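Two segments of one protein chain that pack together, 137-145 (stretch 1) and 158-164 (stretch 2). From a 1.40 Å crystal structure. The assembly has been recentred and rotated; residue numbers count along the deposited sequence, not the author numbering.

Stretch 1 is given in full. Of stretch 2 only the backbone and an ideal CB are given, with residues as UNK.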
ATOM      1  N   ASP A 137      17.172   5.372  18.315  1.00  7.85           N
ATOM      2  CA  ASP A 137      17.431   6.018  19.617  1.00  8.82           C
ATOM      3  C   ASP A 137      16.764   5.182  20.707  1.00  8.04           C
ATOM      4  O   ASP A 137      17.376   4.934  21.758  1.00  8.22           O
ATOM      5  CB  ASP A 137      16.863   7.450  19.694  1.00 10.19           C
ATOM      6  CG  ASP A 137      17.572   8.487  18.861  1.00 12.34           C
ATOM      7  OD1 ASP A 137      18.390   8.140  18.000  1.00 15.22           O
ATOM      8  OD2 ASP A 137      17.322   9.680  19.158  1.00 16.00           O
ATOM      9  N   LEU A 138      15.524   4.743  20.500  1.00  7.22           N
ATOM     10  CA  LEU A 138      14.868   3.906  21.482  1.00  6.91           C
ATOM     11  C   LEU A 138      15.546   2.558  21.676  1.00  6.86           C
ATOM     12  O   LEU A 138      15.717   2.072  22.792  1.00  7.13           O
ATOM     13  CB  LEU A 138      13.389   3.704  21.150  1.00  6.57           C
ATOM     14  CG  LEU A 138      12.452   4.898  21.373  1.00  6.70           C
ATOM     15  CD1 LEU A 138      11.093   4.598  20.772  1.00  6.45           C
ATOM     16  CD2 LEU A 138      12.353   5.247  22.854  1.00  7.17           C
ATOM     17  N   PHE A 139      15.970   1.940  20.578  1.00  6.68           N
ATOM     18  CA  PHE A 139      16.696   0.673  20.683  1.00  6.89           C
ATOM     19  C   PHE A 139      17.973   0.839  21.491  1.00  7.72           C
ATOM     20  O   PHE A 139      18.297   0.058  22.402  1.00  8.17           O
ATOM     21  CB  PHE A 139      17.027   0.112  19.303  1.00  6.61           C
ATOM     22  CG  PHE A 139      15.935  -0.735  18.698  1.00  6.04           C
ATOM     23  CD1 PHE A 139      14.747  -0.186  18.211  1.00  5.55           C
ATOM     24  CD2 PHE A 139      16.089  -2.118  18.646  1.00  6.14           C
ATOM     25  CE1 PHE A 139      13.786  -0.995  17.647  1.00  5.26           C
ATOM     26  CE2 PHE A 139      15.108  -2.927  18.071  1.00  5.88           C
ATOM     27  CZ  PHE A 139      13.947  -2.376  17.594  1.00  5.44           C
ATOM     28  N   ASP A 140      18.706   1.902  21.179  1.00  8.44           N
ATOM     29  CA  ASP A 140      20.012   2.141  21.825  1.00  9.65           C
ATOM     30  C   ASP A 140      19.834   2.430  23.301  1.00 10.17           C
ATOM     31  O   ASP A 140      20.587   1.917  24.152  1.00 11.03           O
ATOM     32  CB  ASP A 140      20.709   3.337  21.167  1.00 10.24           C
ATOM     33  CG  ASP A 140      21.249   3.059  19.791  1.00 10.67           C
ATOM     34  OD1 ASP A 140      21.195   1.909  19.313  1.00 10.45           O
ATOM     35  OD2 ASP A 140      21.780   4.022  19.165  1.00 11.96           O
ATOM     36  N   LYS A 141      18.828   3.235  23.622  1.00 11.93           N
ATOM     37  CA  LYS A 141      18.557   3.587  25.019  1.00 13.60           C
ATOM     38  C   LYS A 141      18.280   2.350  25.859  1.00 13.66           C
ATOM     39  O   LYS A 141      18.756   2.247  26.972  1.00 14.83           O
ATOM     40  CB  LYS A 141      17.409   4.593  25.135  1.00 14.71           C
ATOM     41  CG  LYS A 141      17.192   5.225  26.510  1.00 17.49           C
ATOM     42  CD  LYS A 141      15.926   6.094  26.484  1.00 19.03           C
ATOM     43  CE  LYS A 141      15.412   6.609  27.820  1.00 21.64           C
ATOM     44  NZ  LYS A 141      15.104   8.061  27.738  1.00 23.27           N
ATOM     45  N   ALA A 142      17.530   1.412  25.309  1.00 12.59           N
ATOM     46  CA  ALA A 142      17.180   0.159  25.989  1.00 13.11           C
ATOM     47  C   ALA A 142      18.250  -0.923  25.884  1.00 13.16           C
ATOM     48  O   ALA A 142      18.164  -1.954  26.563  1.00 14.31           O
ATOM     49  CB  ALA A 142      15.838  -0.357  25.465  1.00 12.45           C
ATOM     50  N   GLY A 143      19.256  -0.739  25.043  1.00 12.48           N
ATOM     51  CA  GLY A 143      20.240  -1.785  24.794  1.00 12.72           C
ATOM     52  C   GLY A 143      19.707  -2.996  24.050  1.00 11.73           C
ATOM     53  O   GLY A 143      20.102  -4.139  24.298  1.00 12.34           O
ATOM     54  N   VAL A 144      18.773  -2.755  23.136  1.00 10.10           N
ATOM     55  CA  VAL A 144      18.190  -3.795  22.299  1.00  9.34           C
ATOM     56  C   VAL A 144      18.840  -3.766  20.921  1.00  9.14           C
ATOM     57  O   VAL A 144      18.965  -2.701  20.299  1.00  8.74           O
ATOM     58  CB  VAL A 144      16.656  -3.641  22.231  1.00  8.52           C
ATOM     59  CG1 VAL A 144      16.015  -4.701  21.332  1.00  7.82           C
ATOM     60  CG2 VAL A 144      16.068  -3.744  23.632  1.00  9.23           C
ATOM     61  N   GLU A 145      19.230  -4.937  20.441  1.00  9.75           N
ATOM     62  CA  GLU A 145      19.798  -5.037  19.090  1.00 10.13           C
ATOM     63  C   GLU A 145      18.729  -4.773  18.019  1.00  8.23           C
ATOM     64  O   GLU A 145      17.570  -5.124  18.165  1.00  7.52           O
ATOM     65  CB  GLU A 145      20.392  -6.426  18.886  1.00 11.99           C
ATOM     66  CG  GLU A 145      21.517  -6.750  19.864  1.00 15.09           C
ATOM     67  CD  GLU A 145      22.702  -5.815  19.832  1.00 17.63           C
ATOM     68  OE1 GLU A 145      23.033  -5.239  18.766  1.00 20.61           O
ATOM     69  OE2 GLU A 145      23.383  -5.622  20.875  1.00 21.88           O
ATOM     70  N   UNK A 158       9.925 -10.295  21.409  1.00  4.28           N
ATOM     71  CA  UNK A 158      10.798 -10.142  22.563  1.00  4.41           C
ATOM     72  C   UNK A 158      11.394  -8.736  22.590  1.00  4.16           C
ATOM     73  O   UNK A 158      11.444  -8.064  23.646  1.00  4.09           O
ATOM     74  CB  UNK A 158      11.907 -11.195  22.542  1.00  4.41           C
ATOM     75  N   UNK A 159      11.822  -8.223  21.440  1.00  3.89           N
ATOM     76  CA  UNK A 159      12.343  -6.865  21.316  1.00  3.90           C
ATOM     77  C   UNK A 159      11.284  -5.887  21.715  1.00  3.87           C
ATOM     78  O   UNK A 159      11.531  -4.999  22.506  1.00  3.97           O
ATOM     79  CB  UNK A 159      12.826  -6.577  19.893  1.00  3.90           C
ATOM     80  N   UNK A 160      10.077  -6.054  21.191  1.00  3.76           N
ATOM     81  CA  UNK A 160       8.967  -5.153  21.499  1.00  3.76           C
ATOM     82  C   UNK A 160       8.663  -5.141  22.983  1.00  3.90           C
ATOM     83  O   UNK A 160       8.370  -4.077  23.540  1.00  3.99           O
ATOM     84  CB  UNK A 160       7.716  -5.555  20.715  1.00  3.76           C
ATOM     85  N   UNK A 161       8.720  -6.282  23.650  1.00  3.97           N
ATOM     86  CA  UNK A 161       8.478  -6.324  25.078  1.00  4.14           C
ATOM     87  C   UNK A 161       9.546  -5.540  25.833  1.00  4.27           C
ATOM     88  O   UNK A 161       9.225  -4.733  26.731  1.00  4.41           O
ATOM     89  CB  UNK A 161       8.434  -7.773  25.567  1.00  4.14           C
ATOM     90  N   UNK A 162      10.817  -5.693  25.495  1.00  4.27           N
ATOM     91  CA  UNK A 162      11.871  -4.963  26.178  1.00  4.42           C
ATOM     92  C   UNK A 162      11.858  -3.471  25.865  1.00  4.42           C
ATOM     93  O   UNK A 162      12.276  -2.697  26.695  1.00  4.73           O
ATOM     94  CB  UNK A 162      13.232  -5.554  25.806  1.00  4.42           C
ATOM     95  N   UNK A 163      11.256  -3.075  24.749  1.00  4.26           N
ATOM     96  CA  UNK A 163      11.203  -1.682  24.344  1.00  4.38           C
ATOM     97  C   UNK A 163       9.952  -0.980  24.823  1.00  4.38           C
ATOM     98  O   UNK A 163       9.856   0.232  24.655  1.00  4.69           O
ATOM     99  CB  UNK A 163      11.297  -1.578  22.820  1.00  4.38           C
ATOM    100  N   UNK A 164       9.007  -1.701  25.386  1.00  4.34           N
ATOM    101  CA  UNK A 164       7.795  -1.045  25.931  1.00  4.44           C
ATOM    102  C   UNK A 164       8.086  -0.476  27.295  1.00  4.69           C
ATOM    103  O   UNK A 164       8.640  -1.160  28.146  1.00  4.96           O
ATOM    104  CB  UNK A 164       6.622  -2.024  26.015  1.00  4.44           C
TER

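Position 158 has helical backbone angles (-66/-42), and its CB has nothing of stretch 1 within 5.5 Å. That leaves the choice wide among residues a helix tolerates; the deposited residue is Ala 158.

At position 159 CA-to-CB points toward stretch 1, and the CB site lies 4.0 Å from Val 144 CG1 and 4.7 Å from Phe 139 CE2. Nothing polar is as near, the O of Glu 145 being 5.3 Å from this CB, so a small apolar side chain suits best. Ala 159 is found, its CB 3.9 Å from Val 144 CG1, a direct apolar contact.

Position 160 points away and position 161 is out of reach, so stretch 1 constrains neither, and any residue a helix accepts would do. They are Ala 160 and the extended Lys 161 (chi1 m, then t, t, t).

Position 162 points toward stretch 1, with its CB 4.0 Å from Val 144 CG2. Beyond that methyl, the backbone O of Gly 143 offers an acceptor 7.2 Å from this CB. A long aliphatic stem ending in a donor, lysine or arginine, could approach it; a shorter glutamine would cover the methyl but need water to reach the acceptor. In the deposited Lys 162, chi3 in m bends an otherwise extended tail so that NZ donates to water 1 at 2.8 Å; this water in turn donates to Gly 143 O at 3.2 Å. A second water accepts from Glu 145 N at 3.0 Å and, weakly, from Lys 162 NZ at 3.4 Å. The polar link is therefore water-mediated, as no direct hydrogen bond joins the stretches.

Position 163 also points toward stretch 1. Its CB is 5.3 Å from Val 144 CG2 and 5.4 Å from Ala 142 CB, leaving space bordered by these groups and the Phe 139 ring. A medium-sized apolar side chain, leucine, isoleucine or methionine, could occupy it. Leu 163 (chi1 m, chi2 t) does so and has the largest covered area, 99 Å². Its CD1 sits 3.6 Å from the centroid of the Phe 139 ring, 16° off the normal, a CH-pi contact over one face. Its CD2 reaches Ala 142 CB at 3.6 Å, Val 144 CG2 at 3.9 Å and the backbone Leu 138 O at 3.5 Å.

Position 164 leaves helical angles (-81/131) and is out of reach, so many side chains would suit, including a small polar one able to bond back to a preceding carbonyl. Thr 164 turns its OG1 back on its own helix, donating to Ala 160 O at 2.7 Å.

Stretch 2, residues 158-164: AAAKKLT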
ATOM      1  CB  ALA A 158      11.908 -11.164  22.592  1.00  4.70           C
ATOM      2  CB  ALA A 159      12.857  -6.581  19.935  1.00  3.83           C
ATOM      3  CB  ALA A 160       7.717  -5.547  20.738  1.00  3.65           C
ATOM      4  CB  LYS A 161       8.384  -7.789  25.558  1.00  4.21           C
ATOM      5  CG  LYS A 161       7.102  -8.489  25.119  1.00  4.15           C
ATOM      6  CD  LYS A 161       7.149 -10.009  25.319  1.00  4.22           C
ATOM      7  CE  LYS A 161       5.935 -10.649  24.699  1.00  4.19           C
ATOM      8  NZ  LYS A 161       6.017 -12.131  24.828  1.00  4.37           N
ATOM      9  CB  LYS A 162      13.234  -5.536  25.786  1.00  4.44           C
ATOM     10  CG  LYS A 162      13.404  -6.950  26.316  1.00  4.52           C
ATOM     11  CD  LYS A 162      14.808  -7.524  26.102  1.00  4.66           C
ATOM     12  CE  LYS A 162      15.103  -7.832  24.653  1.00  4.68           C
ATOM     13  NZ  LYS A 162      16.463  -8.385  24.421  1.00  4.99           N
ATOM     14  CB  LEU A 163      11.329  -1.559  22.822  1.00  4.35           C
ATOM     15  CG  LEU A 163      12.732  -1.876  22.287  1.00  4.52           C
ATOM     16  CD1 LEU A 163      12.704  -2.344  20.833  1.00  4.41           C
ATOM     17  CD2 LEU A 163      13.711  -0.775  22.531  1.00  4.74           C
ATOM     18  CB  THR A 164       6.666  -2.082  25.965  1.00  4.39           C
ATOM     19  OG1 THR A 164       6.411  -2.500  24.609  1.00  4.18           O
ATOM     20  CG2 THR A 164       5.408  -1.457  26.552  1.00  4.53           C
TER
HETATM   21  O   HOH W   1      18.194  -6.475  25.446  1.00  9.41           O
HETATM   22  O   HOH W   2      18.630  -7.414  21.982  1.00 17.98           O
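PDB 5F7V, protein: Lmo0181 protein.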